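Local atomic coordinates of TlmII (Streptoalloteichus hindustanus, PDB entry 4HVM), a protein that probably acts as a condensation-type protein of nonribosomal peptide synthesis in the making of tallysomycin, and may bind phosphopantetheine. Residues A147-M152 / D282-L287; D178-D183 / Y332-D337; S278-L283 / P295-V300. All coordinates share one frame; numbering follows the deposited sequence.

The three contacts form a continuous zone around one antiparallel strand pair of a condensation fold, which is built of two acyltransferase-like lobes. Contact 3 is that pair, and strand 274-282 runs directly from it into helix 283-286, the partner of helix 147-161 in contact 1; contacts 1 and 3 share Asp282 and Leu283, and their centres lie about 9 Å apart. Contact 2 has its centre about 11 Å from that of contact 3 and about 16 Å from that of contact 1. Along the chain the segments of contacts 1 and 2 alternate, while both strands of contact 3 fall between 178-183 and 332-337. Parts of the chain far apart in sequence thus meet around this strand pair and the short helix that follows its first strand.

Contact 1 (A147-M152 / D282-L287); sequences ARSRYM and DLRDHL
Asp282 OD1 receives two hydrogen bonds from Arg284: NH1 of the guanidinium reaches Asp282 OD1 at 2.9 Å, as part of a salt bridge, and the backbone N of Arg284 meets Asp282 OD1 at 3.1 Å and 164°. The second is an N-cap bond at the start of helix 283-286, and both donors approach from above the carboxylate plane. The pairing of Arg284 NH1 with Asp146, probably the aspartate of a degenerate HHxxxDG motif just ahead of segment 147-152, is reminiscent of condensation domains, and Arg284 NE is held by Val292 O.

Across the contact, Arg148 stretches out fully, CG anti to the backbone N (chi1 -179°), so that NH1 donates to Asp285 OD1 at 3.2 Å in a bond well short of straight (137°). Asp282 OD2 lies at the edge of the same guanidinium, a long ion pair of 3.7 Å to Arg148 NH1, with the two flat groups nearly perpendicular. The two arginines come tip to tip, their NE atoms 4.9 Å apart, and the carboxylates between and beside them probably offset that repulsion. An alanine in place of Asp282 would remove the carboxylate and would probably cost the helix start its side-chain cap and leave Arg284 less firmly oriented.

Ser149 OG is bonded to Asp146 and Gly294 N. Outward from the charges, Arg148 CB lies loosely over one face of the Arg284 guanidinium, and SE of Met152, a selenomethionine, stands 4.4 Å from Arg284 NE.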
loop_
_atom_site.group_PDB
_atom_site.type_symbol
_atom_site.label_atom_id
_atom_site.label_comp_id
_atom_site.label_asym_id
_atom_site.label_seq_id
_atom_site.Cartn_x
_atom_site.Cartn_y
_atom_site.Cartn_z
ATOM N N ALA A 147 -1.348 4.652 -0.721
ATOM C CA ALA A 147 -2.648 3.985 -0.693
ATOM C C ALA A 147 -3.817 4.933 -0.428
ATOM O O ALA A 147 -4.837 4.884 -1.117
ATOM C CB ALA A 147 -2.635 2.856 0.336
ATOM N N ARG A 148 -3.655 5.795 0.571
ATOM C CA ARG A 148 -4.707 6.723 0.966
ATOM C C ARG A 148 -4.901 7.840 -0.054
ATOM O O ARG A 148 -6.031 8.242 -0.336
ATOM C CB ARG A 148 -4.406 7.312 2.346
ATOM C CG ARG A 148 -5.464 8.276 2.866
ATOM C CD ARG A 148 -5.152 8.721 4.286
ATOM N NE ARG A 148 -6.155 9.642 4.815
ATOM C CZ ARG A 148 -6.150 10.119 6.055
ATOM N NH1 ARG A 148 -5.194 9.762 6.902
ATOM N NH2 ARG A 148 -7.103 10.952 6.451
ATOM N N SER A 149 -3.798 8.339 -0.607
ATOM C CA SER A 149 -3.845 9.470 -1.534
ATOM C C SER A 149 -4.591 9.153 -2.828
ATOM O O SER A 149 -5.173 10.046 -3.446
ATOM C CB SER A 149 -2.431 9.965 -1.854
ATOM O OG SER A 149 -1.803 10.491 -0.692
ATOM N N ARG A 150 -4.575 7.886 -3.233
ATOM C CA ARG A 150 -5.266 7.473 -4.450
ATOM C C ARG A 150 -6.765 7.721 -4.337
ATOM O O ARG A 150 -7.392 8.218 -5.270
ATOM C CB ARG A 150 -4.997 6.001 -4.767
ATOM C CG ARG A 150 -3.532 5.658 -4.968
ATOM C CD ARG A 150 -3.372 4.239 -5.499
ATOM N NE ARG A 150 -2.107 3.640 -5.086
ATOM C CZ ARG A 150 -1.986 2.747 -4.109
ATOM N NH1 ARG A 150 -3.057 2.331 -3.448
ATOM N NH2 ARG A 150 -0.791 2.263 -3.801
ATOM N N TYR A 151 -7.335 7.381 -3.189
ATOM C CA TYR A 151 -8.760 7.591 -2.965
ATOM C C TYR A 151 -9.080 9.049 -2.639
ATOM O O TYR A 151 -10.199 9.512 -2.865
ATOM C CB TYR A 151 -9.269 6.664 -1.865
ATOM C CG TYR A 151 -9.429 5.234 -2.316
ATOM C CD1 TYR A 151 -10.366 4.899 -3.280
ATOM C CD2 TYR A 151 -8.656 4.217 -1.774
ATOM C CE1 TYR A 151 -10.525 3.596 -3.698
ATOM C CE2 TYR A 151 -8.809 2.906 -2.185
ATOM C CZ TYR A 151 -9.746 2.602 -3.148
ATOM O OH TYR A 151 -9.905 1.301 -3.564
HETATM N N MSE A 152 -8.098 9.767 -2.102
HETATM C CA MSE A 152 -8.246 11.200 -1.872
HETATM C C MSE A 152 -8.434 11.900 -3.211
HETATM O O MSE A 152 -9.346 12.713 -3.382
HETATM C CB MSE A 152 -7.022 11.773 -1.151
HETATM C CG MSE A 152 -6.822 11.250 0.262
HETATM SE SE MSE A 152 -5.414 12.194 1.227
HETATM C CE MSE A 152 -6.343 13.886 1.460
ATOM N N ASP A 282 0.722 4.760 8.037
ATOM C CA ASP A 282 0.407 6.069 7.483
ATOM C C ASP A 282 0.887 7.134 8.458
ATOM O O ASP A 282 0.401 7.213 9.587
ATOM C CB ASP A 282 -1.099 6.211 7.244
ATOM C CG ASP A 282 -1.443 7.401 6.367
ATOM O OD1 ASP A 282 -0.589 8.301 6.218
ATOM O OD2 ASP A 282 -2.568 7.438 5.824
ATOM N N LEU A 283 1.839 7.951 8.019
ATOM C CA LEU A 283 2.431 8.966 8.885
ATOM C C LEU A 283 1.493 10.144 9.156
ATOM O O LEU A 283 1.767 10.970 10.026
ATOM C CB LEU A 283 3.761 9.460 8.310
ATOM C CG LEU A 283 4.842 8.391 8.127
ATOM C CD1 LEU A 283 6.125 8.995 7.578
ATOM C CD2 LEU A 283 5.104 7.659 9.436
ATOM N N ARG A 284 0.397 10.218 8.407
ATOM C CA ARG A 284 -0.606 11.256 8.612
ATOM C C ARG A 284 -1.277 11.090 9.971
ATOM O O ARG A 284 -1.426 12.052 10.723
ATOM C CB ARG A 284 -1.669 11.204 7.511
ATOM C CG ARG A 284 -1.164 11.508 6.108
ATOM C CD ARG A 284 -2.265 11.287 5.082
ATOM N NE ARG A 284 -1.796 11.509 3.718
ATOM C CZ ARG A 284 -1.151 10.601 2.995
ATOM N NH1 ARG A 284 -0.894 9.404 3.505
ATOM N NH2 ARG A 284 -0.761 10.889 1.762
ATOM N N ASP A 285 -1.682 9.863 10.278
ATOM C CA ASP A 285 -2.376 9.573 11.526
ATOM C C ASP A 285 -1.401 9.535 12.695
ATOM O O ASP A 285 -1.693 10.040 13.780
ATOM C CB ASP A 285 -3.113 8.237 11.425
ATOM C CG ASP A 285 -4.140 8.219 10.310
ATOM O OD1 ASP A 285 -4.759 9.277 10.060
ATOM O OD2 ASP A 285 -4.330 7.152 9.685
ATOM N N HIS A 286 -0.240 8.931 12.463
ATOM C CA HIS A 286 0.750 8.718 13.513
ATOM C C HIS A 286 1.477 9.996 13.936
ATOM O O HIS A 286 1.794 10.180 15.114
ATOM C CB HIS A 286 1.764 7.662 13.068
ATOM C CG HIS A 286 2.841 7.401 14.074
ATOM N ND1 HIS A 286 4.177 7.608 13.806
ATOM C CD2 HIS A 286 2.778 6.957 15.351
ATOM C CE1 HIS A 286 4.891 7.299 14.873
ATOM N NE2 HIS A 286 4.066 6.903 15.825
ATOM N N LEU A 287 1.744 10.873 12.974
ATOM C CA LEU A 287 2.498 12.095 13.247
ATOM C C LEU A 287 1.656 13.362 13.137
ATOM O O LEU A 287 2.181 14.475 13.203
ATOM C CB LEU A 287 3.718 12.190 12.329
ATOM C CG LEU A 287 4.829 11.166 12.580
ATOM C CD1 LEU A 287 6.042 11.444 11.699
ATOM C CD2 LEU A 287 5.225 11.138 14.049
#

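Contact 2 (D178-D183 / Y332-D337); sequences DFHPLD and YLPYHD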
loop_
_atom_site.group_PDB
_atom_site.type_symbol
_atom_site.label_atom_id
_atom_site.label_comp_id
_atom_site.label_asym_id
_atom_site.label_seq_id
_atom_site.Cartn_x
_atom_site.Cartn_y
_atom_site.Cartn_z
ATOM N N ASP A 178 10.007 18.571 2.875
ATOM C CA ASP A 178 11.265 18.640 3.609
ATOM C C ASP A 178 11.142 17.967 4.970
ATOM O O ASP A 178 12.127 17.839 5.697
ATOM C CB ASP A 178 11.695 20.096 3.796
ATOM C CG ASP A 178 11.756 20.860 2.488
ATOM O OD1 ASP A 178 11.936 20.217 1.430
ATOM O OD2 ASP A 178 11.625 22.103 2.518
ATOM N N PHE A 179 9.930 17.537 5.313
ATOM C CA PHE A 179 9.675 16.948 6.624
ATOM C C PHE A 179 10.345 15.591 6.809
ATOM O O PHE A 179 10.369 14.763 5.898
ATOM C CB PHE A 179 8.172 16.830 6.891
ATOM C CG PHE A 179 7.842 16.133 8.180
ATOM C CD1 PHE A 179 8.017 16.778 9.394
ATOM C CD2 PHE A 179 7.355 14.834 8.178
ATOM C CE1 PHE A 179 7.716 16.144 10.583
ATOM C CE2 PHE A 179 7.050 14.193 9.364
ATOM C CZ PHE A 179 7.232 14.850 10.568
ATOM N N HIS A 180 10.884 15.377 8.006
ATOM C CA HIS A 180 11.530 14.120 8.361
ATOM C C HIS A 180 11.312 13.857 9.845
ATOM O O HIS A 180 11.648 14.696 10.681
ATOM C CB HIS A 180 13.028 14.188 8.056
ATOM C CG HIS A 180 13.685 12.847 7.929
ATOM N ND1 HIS A 180 13.820 11.979 8.990
ATOM C CD2 HIS A 180 14.254 12.233 6.865
ATOM C CE1 HIS A 180 14.439 10.883 8.583
ATOM N NE2 HIS A 180 14.712 11.014 7.298
ATOM N N PRO A 181 10.743 12.691 10.179
ATOM C CA PRO A 181 10.449 12.317 11.568
ATOM C C PRO A 181 11.701 12.307 12.439
ATOM O O PRO A 181 11.598 12.405 13.660
ATOM C CB PRO A 181 9.898 10.894 11.433
ATOM C CG PRO A 181 9.367 10.822 10.051
ATOM C CD PRO A 181 10.303 11.657 9.228
ATOM N N LEU A 182 12.865 12.189 11.806
ATOM C CA LEU A 182 14.140 12.173 12.513
ATOM C C LEU A 182 14.964 13.407 12.161
ATOM O O LEU A 182 16.139 13.309 11.804
ATOM C CB LEU A 182 14.917 10.903 12.174
ATOM C CG LEU A 182 14.134 9.600 12.326
ATOM C CD1 LEU A 182 15.020 8.410 12.016
ATOM C CD2 LEU A 182 13.546 9.480 13.723
ATOM N N ASP A 183 14.333 14.572 12.255
ATOM C CA ASP A 183 15.000 15.822 11.915
ATOM C C ASP A 183 16.132 16.139 12.891
ATOM O O ASP A 183 17.179 16.651 12.490
ATOM C CB ASP A 183 13.992 16.971 11.865
ATOM C CG ASP A 183 14.479 18.139 11.023
ATOM O OD1 ASP A 183 14.464 18.022 9.777
ATOM O OD2 ASP A 183 14.869 19.175 11.607
ATOM N N TYR A 332 11.052 4.251 15.633
ATOM C CA TYR A 332 10.905 4.308 14.184
ATOM C C TYR A 332 12.181 4.722 13.459
ATOM O O TYR A 332 12.879 5.652 13.868
ATOM C CB TYR A 332 9.751 5.237 13.792
ATOM C CG TYR A 332 9.672 5.533 12.309
ATOM C CD1 TYR A 332 9.228 4.569 11.411
ATOM C CD2 TYR A 332 10.032 6.778 11.809
ATOM C CE1 TYR A 332 9.152 4.834 10.055
ATOM C CE2 TYR A 332 9.959 7.054 10.454
ATOM C CZ TYR A 332 9.518 6.075 9.584
ATOM O OH TYR A 332 9.441 6.333 8.236
ATOM N N LEU A 333 12.477 3.998 12.387
ATOM C CA LEU A 333 13.547 4.339 11.461
ATOM C C LEU A 333 13.049 3.951 10.075
ATOM O O LEU A 333 12.593 2.821 9.879
ATOM C CB LEU A 333 14.825 3.573 11.805
ATOM C CG LEU A 333 16.071 3.885 10.973
ATOM C CD1 LEU A 333 16.630 5.259 11.316
ATOM C CD2 LEU A 333 17.130 2.809 11.158
ATOM N N PRO A 334 13.107 4.893 9.118
ATOM C CA PRO A 334 12.595 4.685 7.759
ATOM C C PRO A 334 13.054 3.358 7.157
ATOM O O PRO A 334 14.220 2.982 7.302
ATOM C CB PRO A 334 13.187 5.863 6.987
ATOM C CG PRO A 334 13.327 6.938 8.008
ATOM C CD PRO A 334 13.710 6.228 9.282
ATOM N N TYR A 335 12.130 2.661 6.499
ATOM C CA TYR A 335 12.385 1.321 5.981
ATOM C C TYR A 335 13.612 1.255 5.085
ATOM O O TYR A 335 14.361 0.281 5.127
ATOM C CB TYR A 335 11.162 0.794 5.229
ATOM C CG TYR A 335 11.298 -0.636 4.761
ATOM C CD1 TYR A 335 11.070 -1.691 5.629
ATOM C CD2 TYR A 335 11.646 -0.929 3.448
ATOM C CE1 TYR A 335 11.188 -2.998 5.207
ATOM C CE2 TYR A 335 11.769 -2.236 3.015
ATOM C CZ TYR A 335 11.538 -3.266 3.899
ATOM O OH TYR A 335 11.659 -4.569 3.474
ATOM N N HIS A 336 13.818 2.291 4.280
ATOM C CA HIS A 336 14.979 2.341 3.404
ATOM C C HIS A 336 16.263 2.506 4.209
ATOM O O HIS A 336 17.307 1.974 3.837
ATOM C CB HIS A 336 14.836 3.457 2.365
ATOM C CG HIS A 336 14.753 4.831 2.951
ATOM N ND1 HIS A 336 15.869 5.593 3.222
ATOM C CD2 HIS A 336 13.687 5.586 3.308
ATOM C CE1 HIS A 336 15.495 6.755 3.726
ATOM N NE2 HIS A 336 14.177 6.776 3.791
ATOM N N ASP A 337 16.175 3.232 5.320
ATOM C CA ASP A 337 17.320 3.418 6.204
ATOM C C ASP A 337 17.632 2.128 6.952
ATOM O O ASP A 337 18.790 1.841 7.254
ATOM C CB ASP A 337 17.072 4.560 7.190
ATOM C CG ASP A 337 17.213 5.926 6.545
ATOM O OD1 ASP A 337 18.145 6.106 5.730
ATOM O OD2 ASP A 337 16.395 6.819 6.856
#
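His180 ND1 is gripped by one hydrogen bond, from the backbone N of Leu182 at 3.0 Å and 152°, with the donor lying almost exactly in the imidazole plane (2° out of it). That bond spans just two residues and helps to fix the rotation of the ring against its own loop; because ND1 accepts, a neutral ring would be expected to carry its hydrogen on NE2. So held, the ring presents CE1 to Pro334, whose CG lies 4.1 Å away, the two side chains crossing at about a right angle. Phe18 of helix 18-27 meets the same imidazole.

The rest of the contact is apolar. Leu182 makes the largest single contribution: with CG anti to the carbonyl carbon (chi1 -51°) it reaches out tip first, and its branches divide the partners between them. CD1 touches Leu333 CD1 at 3.6 Å, the two leucines crossing at about a right angle, and also meets Pro334 CD at 3.7 Å. CD2 instead lies 3.9 Å from Tyr332 O, a carbonyl that is hydrogen-bonded to Arg191 of helix 185-198. Next to it, Pro181 CG rests 3.8 Å from Tyr332 CE2, approaching the phenol obliquely. Pro334 N, from the tyrosine's own segment, lies over one face of that phenol near its rim, while the tyrosine OH is bonded to Asp298.

Pro334 is the N-cap residue of helix 335-344. The arrangement is that of a proline-containing loop, leading from helix 147-161 to helix 185-198, packed through apolar side chains against the turn that leads into helix 335-344 in the condensation fold.

Contact 3 (S278-L283 / P295-V300); sequences STEVDL and PLTDRV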
loop_
_atom_site.group_PDB
_atom_site.type_symbol
_atom_site.label_atom_id
_atom_site.label_comp_id
_atom_site.label_asym_id
_atom_site.label_seq_id
_atom_site.Cartn_x
_atom_site.Cartn_y
_atom_site.Cartn_z
ATOM N N SER A 278 6.401 -7.495 8.273
ATOM C CA SER A 278 6.466 -6.141 7.746
ATOM C C SER A 278 5.062 -5.623 7.457
ATOM O O SER A 278 4.241 -6.329 6.873
ATOM C CB SER A 278 7.309 -6.100 6.471
ATOM O OG SER A 278 7.233 -4.827 5.853
ATOM N N THR A 279 4.786 -4.392 7.872
ATOM C CA THR A 279 3.504 -3.766 7.569
ATOM C C THR A 279 3.689 -2.276 7.317
ATOM O O THR A 279 4.710 -1.701 7.693
ATOM C CB THR A 279 2.483 -3.976 8.705
ATOM O OG1 THR A 279 1.191 -3.513 8.289
ATOM C CG2 THR A 279 2.909 -3.232 9.960
ATOM N N GLU A 280 2.702 -1.650 6.684
ATOM C CA GLU A 280 2.784 -0.223 6.392
ATOM C C GLU A 280 2.216 0.629 7.523
ATOM O O GLU A 280 1.429 0.155 8.342
ATOM C CB GLU A 280 2.077 0.108 5.076
ATOM C CG GLU A 280 2.816 -0.373 3.841
ATOM C CD GLU A 280 2.136 -1.550 3.176
ATOM O OE1 GLU A 280 0.908 -1.476 2.953
ATOM O OE2 GLU A 280 2.831 -2.544 2.876
ATOM N N VAL A 281 2.638 1.889 7.563
ATOM C CA VAL A 281 2.143 2.850 8.537
ATOM C C VAL A 281 1.910 4.192 7.855
ATOM O O VAL A 281 2.791 4.694 7.161
ATOM C CB VAL A 281 3.140 3.035 9.698
ATOM C CG1 VAL A 281 2.834 4.306 10.475
ATOM C CG2 VAL A 281 3.111 1.827 10.616
ATOM N N ASP A 282 0.722 4.760 8.037
ATOM C CA ASP A 282 0.407 6.069 7.483
ATOM C C ASP A 282 0.887 7.134 8.458
ATOM O O ASP A 282 0.401 7.213 9.587
ATOM C CB ASP A 282 -1.099 6.211 7.244
ATOM C CG ASP A 282 -1.443 7.401 6.367
ATOM O OD1 ASP A 282 -0.589 8.301 6.218
ATOM O OD2 ASP A 282 -2.568 7.438 5.824
ATOM N N LEU A 283 1.839 7.951 8.019
ATOM C CA LEU A 283 2.431 8.966 8.885
ATOM C C LEU A 283 1.493 10.144 9.156
ATOM O O LEU A 283 1.767 10.970 10.026
ATOM C CB LEU A 283 3.761 9.460 8.310
ATOM C CG LEU A 283 4.842 8.391 8.127
ATOM C CD1 LEU A 283 6.125 8.995 7.578
ATOM C CD2 LEU A 283 5.104 7.659 9.436
ATOM N N PRO A 295 3.159 10.974 -0.919
ATOM C CA PRO A 295 3.810 9.814 -0.304
ATOM C C PRO A 295 4.135 10.038 1.170
ATOM O O PRO A 295 5.144 10.666 1.494
ATOM C CB PRO A 295 5.101 9.671 -1.112
ATOM C CG PRO A 295 5.401 11.054 -1.582
ATOM C CD PRO A 295 4.070 11.717 -1.810
ATOM N N LEU A 296 3.289 9.513 2.051
ATOM C CA LEU A 296 3.498 9.632 3.488
ATOM C C LEU A 296 3.275 8.293 4.198
ATOM O O LEU A 296 2.989 8.249 5.394
ATOM C CB LEU A 296 2.587 10.715 4.070
ATOM C CG LEU A 296 2.963 12.153 3.700
ATOM C CD1 LEU A 296 1.975 13.131 4.301
ATOM C CD2 LEU A 296 4.380 12.480 4.151
ATOM N N THR A 297 3.408 7.205 3.447
ATOM C CA THR A 297 3.252 5.869 4.004
ATOM C C THR A 297 4.588 5.142 3.959
ATOM O O THR A 297 5.266 5.133 2.932
ATOM C CB THR A 297 2.200 5.049 3.236
ATOM O OG1 THR A 297 0.945 5.742 3.249
ATOM C CG2 THR A 297 2.027 3.678 3.871
ATOM N N ASP A 298 4.966 4.539 5.082
ATOM C CA ASP A 298 6.233 3.831 5.179
ATOM C C ASP A 298 6.040 2.461 5.819
ATOM O O ASP A 298 5.032 2.211 6.477
ATOM C CB ASP A 298 7.233 4.653 5.988
ATOM C CG ASP A 298 8.658 4.170 5.822
ATOM O OD1 ASP A 298 8.978 3.564 4.774
ATOM O OD2 ASP A 298 9.463 4.409 6.742
ATOM N N ARG A 299 7.011 1.577 5.618
ATOM C CA ARG A 299 6.953 0.229 6.172
ATOM C C ARG A 299 7.770 0.105 7.457
ATOM O O ARG A 299 8.879 0.631 7.553
ATOM C CB ARG A 299 7.444 -0.787 5.139
ATOM C CG ARG A 299 6.480 -1.016 3.989
ATOM C CD ARG A 299 7.101 -1.903 2.921
ATOM N NE ARG A 299 8.128 -1.201 2.156
ATOM C CZ ARG A 299 8.855 -1.756 1.191
ATOM N NH1 ARG A 299 8.677 -3.031 0.871
ATOM N NH2 ARG A 299 9.764 -1.034 0.547
ATOM N N VAL A 300 7.210 -0.584 8.446
ATOM C CA VAL A 300 7.937 -0.873 9.679
ATOM C C VAL A 300 8.144 -2.378 9.850
ATOM O O VAL A 300 7.285 -3.178 9.482
ATOM C CB VAL A 300 7.234 -0.282 10.919
ATOM C CG1 VAL A 300 7.127 1.227 10.791
ATOM C CG2 VAL A 300 5.860 -0.894 11.104
#
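This is an antiparallel beta pairing at the edge of the six-stranded mixed sheet of the condensation fold, where strand 297-305 is outermost and strand 274-282 is its inner neighbour. The strand stretches 278-282 and 297-300 run at 146° between their N-to-C directions, and helix 283-286 lies in the connection between them. Thr279 with Val300 and Val281 with Asp298 are the hydrogen-bonded pairs, each joined by two bonds; the Val300 N to Thr279 O bond, 2.8 Å, runs nearly along the C=O axis. Beyond the strand end Leu283 N adds a fifth, to Leu296 O at 2.9 Å.

On one face Glu280 and Arg299 lie alongside each other, pointing the same way, Glu280 CG 3.7 Å from Arg299 CG. They touch by their aliphatic parts rather than their charges: the glutamate bends at chi2, and its OE2 is bonded to His362 ND1. Thr297 CG2 leans on Glu280 CB at 3.8 Å, while its OG1 is bonded to Asp146.

The other face carries Thr279, Val281 and Val300 beneath Phe325 of helix 314-330, with Asp298 bonded to Tyr332 OH. Here Val300 places CG2 in the crowded position between its backbone N and carbonyl carbon, 3.9 Å from Val281 CG2.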